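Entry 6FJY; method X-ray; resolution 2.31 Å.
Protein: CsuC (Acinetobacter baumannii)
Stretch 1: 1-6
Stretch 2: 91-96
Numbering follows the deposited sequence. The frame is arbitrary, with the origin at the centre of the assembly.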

# COMPACT_ATOMS: atom_id res chain seq x y z
N ALA A 1 18.50 -2.33 10.49
CA ALA A 1 17.54 -3.21 9.83
C ALA A 1 16.66 -2.45 8.84
O ALA A 1 15.99 -1.47 9.21
N THR A 2 16.62 -2.92 7.60
CA THR A 2 15.83 -2.28 6.55
C THR A 2 14.46 -2.95 6.51
O THR A 2 14.33 -4.10 6.09
N PHE A 3 13.44 -2.20 6.91
CA PHE A 3 12.07 -2.68 6.99
C PHE A 3 11.25 -2.15 5.82
O PHE A 3 11.32 -0.97 5.46
N LEU A 4 10.45 -3.04 5.25
CA LEU A 4 9.53 -2.74 4.17
C LEU A 4 8.13 -3.16 4.59
O LEU A 4 7.91 -4.33 4.93
N ILE A 5 7.20 -2.21 4.62
CA ILE A 5 5.83 -2.47 5.04
C ILE A 5 4.89 -1.83 4.01
O ILE A 5 4.98 -0.63 3.74
N TRP A 6 4.00 -2.65 3.44
CA TRP A 6 3.04 -2.22 2.43
C TRP A 6 1.84 -3.15 2.48
O TRP A 6 1.98 -4.32 2.86
N ILE A 91 -0.68 0.83 13.79
CA ILE A 91 0.57 1.26 14.42
C ILE A 91 1.50 0.05 14.53
O ILE A 91 1.23 -0.88 15.29
N VAL A 92 2.61 0.09 13.80
CA VAL A 92 3.60 -0.97 13.90
C VAL A 92 4.95 -0.37 14.31
O VAL A 92 5.43 0.60 13.71
N ASP A 93 5.50 -0.92 15.39
CA ASP A 93 6.74 -0.47 16.00
C ASP A 93 7.86 -1.43 15.62
O ASP A 93 7.78 -2.63 15.92
N GLU A 94 8.91 -0.91 14.97
CA GLU A 94 9.99 -1.71 14.40
C GLU A 94 11.27 -1.50 15.21
O GLU A 94 11.80 -0.39 15.26
N LEU A 95 11.77 -2.58 15.80
CA LEU A 95 12.95 -2.53 16.67
C LEU A 95 14.06 -3.41 16.11
O LEU A 95 14.04 -4.64 16.31
N PRO A 96 15.03 -2.84 15.37
CA PRO A 96 16.26 -3.55 14.96
C PRO A 96 16.97 -4.22 16.13
O PRO A 96 16.81 -5.43 16.32

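The apolar centre of the contact is built from I5, V92 and F3, whose side chains must span a wide gap. The two strands, 3-6 and 91-95, run nearly antiparallel, with 167° between their N-to-C directions, but their axes come no closer than 9.9 Å. That is too wide for the backbone hydrogen bonding of neighbouring strands in one sheet, and no hydrogen bond of any kind crosses between the two stretches. Between the strands the gap is spanned by side chains. They alternate along the two stretches: A1, F3 and I5 point toward the other stretch, as do V92 and E94, while T2, D93 and L95 point away.

Where the backbones are far apart, with the CA atoms of I5 and V92 separated by 9.3 Å, long reach is needed, and I5 provides it. With chi1 at 171° and chi2 at 173°, both t, its side chain is extended, and CD1 of I5 meets CG1 of V92 at 3.5 Å. The shorter valine completes the contact from the other strand; its chi1 of -2° lies between the usual wells. Its other methyl, CG2 of V92, approaches the F3 ring obliquely, 4.2 Å from CE2 of F3. V92 therefore touches both I5 and F3, using a different branch for its closest contact with each. Beta-branched valine and isoleucine are well suited to strands, and I5, V92 and F3 are all buried.

F3 links this centre to the next layer. Its chi1 of -154° is t and its chi2 is 57°, an arrangement that offers one ring face to E94. The CG of E94 sits over that face, 3.9 Å from the centroid of the F3 ring and 23° off the ring normal, a CH-pi contact; the closest atoms, CG of F3 and CG of E94, are 3.6 Å apart. A glutamate suits this position because its methylene groups can pack as hydrocarbon against an aromatic ring while its carboxylate continues beyond. Chi1 of E94 is t, at -174°, whereas chi2, at -98°, lies off the standard wells. E94 has the largest area covered by the opposite stretch, 68 Å².

The carboxylate of E94 forms the polar edge beside A1. Its OE2 lies 3.4 Å from the backbone O of A1, but both atoms are acceptors, so this is proximity without a hydrogen bond. The methyl of A1 is also near, with CB of A1 3.6 Å from OE2 of E94. Here the backbones have drawn together, to 5.3 Å between the CA atoms of A1 and P96, and the small alanine side chain is enough to reach across: CB of A1 rests 3.8 Å from CB of P96. The proline, whose CA-to-CB bond points sideways, presents its compact ring at this exposed margin. Away from the contact, OG1 of T2 and OD2 of D93 find hydrogen bonds elsewhere in the structure.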

# COMPACT_ATOMS: atom_id res chain seq x y z
CB ALA A 1 16.68 -3.92 10.86
CB THR A 2 16.52 -2.40 5.19
OG1 THR A 2 16.51 -3.77 4.76
CG2 THR A 2 17.96 -1.91 5.27
CB PHE A 3 11.44 -2.24 8.30
CG PHE A 3 10.35 -3.12 8.76
CD1 PHE A 3 10.58 -4.47 8.96
CD2 PHE A 3 9.09 -2.60 9.03
CE1 PHE A 3 9.57 -5.30 9.39
CE2 PHE A 3 8.07 -3.42 9.46
CZ PHE A 3 8.31 -4.78 9.64
CB LEU A 4 9.98 -3.47 2.89
CG LEU A 4 9.14 -3.49 1.63
CD1 LEU A 4 10.06 -3.48 0.44
CD2 LEU A 4 8.29 -4.73 1.61
CB ILE A 5 5.54 -1.95 6.46
CG1 ILE A 5 4.05 -2.04 6.76
CG2 ILE A 5 6.06 -0.54 6.66
CD1 ILE A 5 3.72 -1.71 8.19
CB TRP A 6 3.63 -2.25 1.01
CG TRP A 6 4.02 -3.63 0.57
CD1 TRP A 6 5.09 -4.35 1.00
CD2 TRP A 6 3.33 -4.46 -0.38
NE1 TRP A 6 5.11 -5.58 0.38
CE2 TRP A 6 4.04 -5.67 -0.47
CE3 TRP A 6 2.17 -4.30 -1.15
CZ2 TRP A 6 3.66 -6.70 -1.32
CZ3 TRP A 6 1.78 -5.33 -1.99
CH2 TRP A 6 2.52 -6.52 -2.06
CB ILE A 91 0.35 1.89 15.80
CG1 ILE A 91 -0.61 3.07 15.74
CG2 ILE A 91 1.70 2.36 16.34
CD1 ILE A 91 -0.09 4.23 14.96
CB VAL A 92 3.70 -1.82 12.61
CG1 VAL A 92 2.68 -1.39 11.56
CG2 VAL A 92 5.12 -1.92 12.10
CB ASP A 93 6.56 -0.41 17.52
CG ASP A 93 5.70 0.76 17.95
OD1 ASP A 93 6.10 1.90 17.68
OD2 ASP A 93 4.62 0.53 18.56
CB GLU A 94 10.22 -1.34 12.93
CG GLU A 94 11.24 -2.22 12.17
CD GLU A 94 12.64 -1.59 12.09
OE1 GLU A 94 12.84 -0.51 12.67
OE2 GLU A 94 13.53 -2.19 11.45
CB LEU A 95 12.59 -2.96 18.10
CG LEU A 95 11.14 -3.31 18.48
CD1 LEU A 95 11.09 -3.99 19.83
CD2 LEU A 95 10.16 -2.11 18.46
CB PRO A 96 17.12 -2.43 14.38
CG PRO A 96 16.15 -1.46 13.85
CD PRO A 96 14.95 -1.50 14.78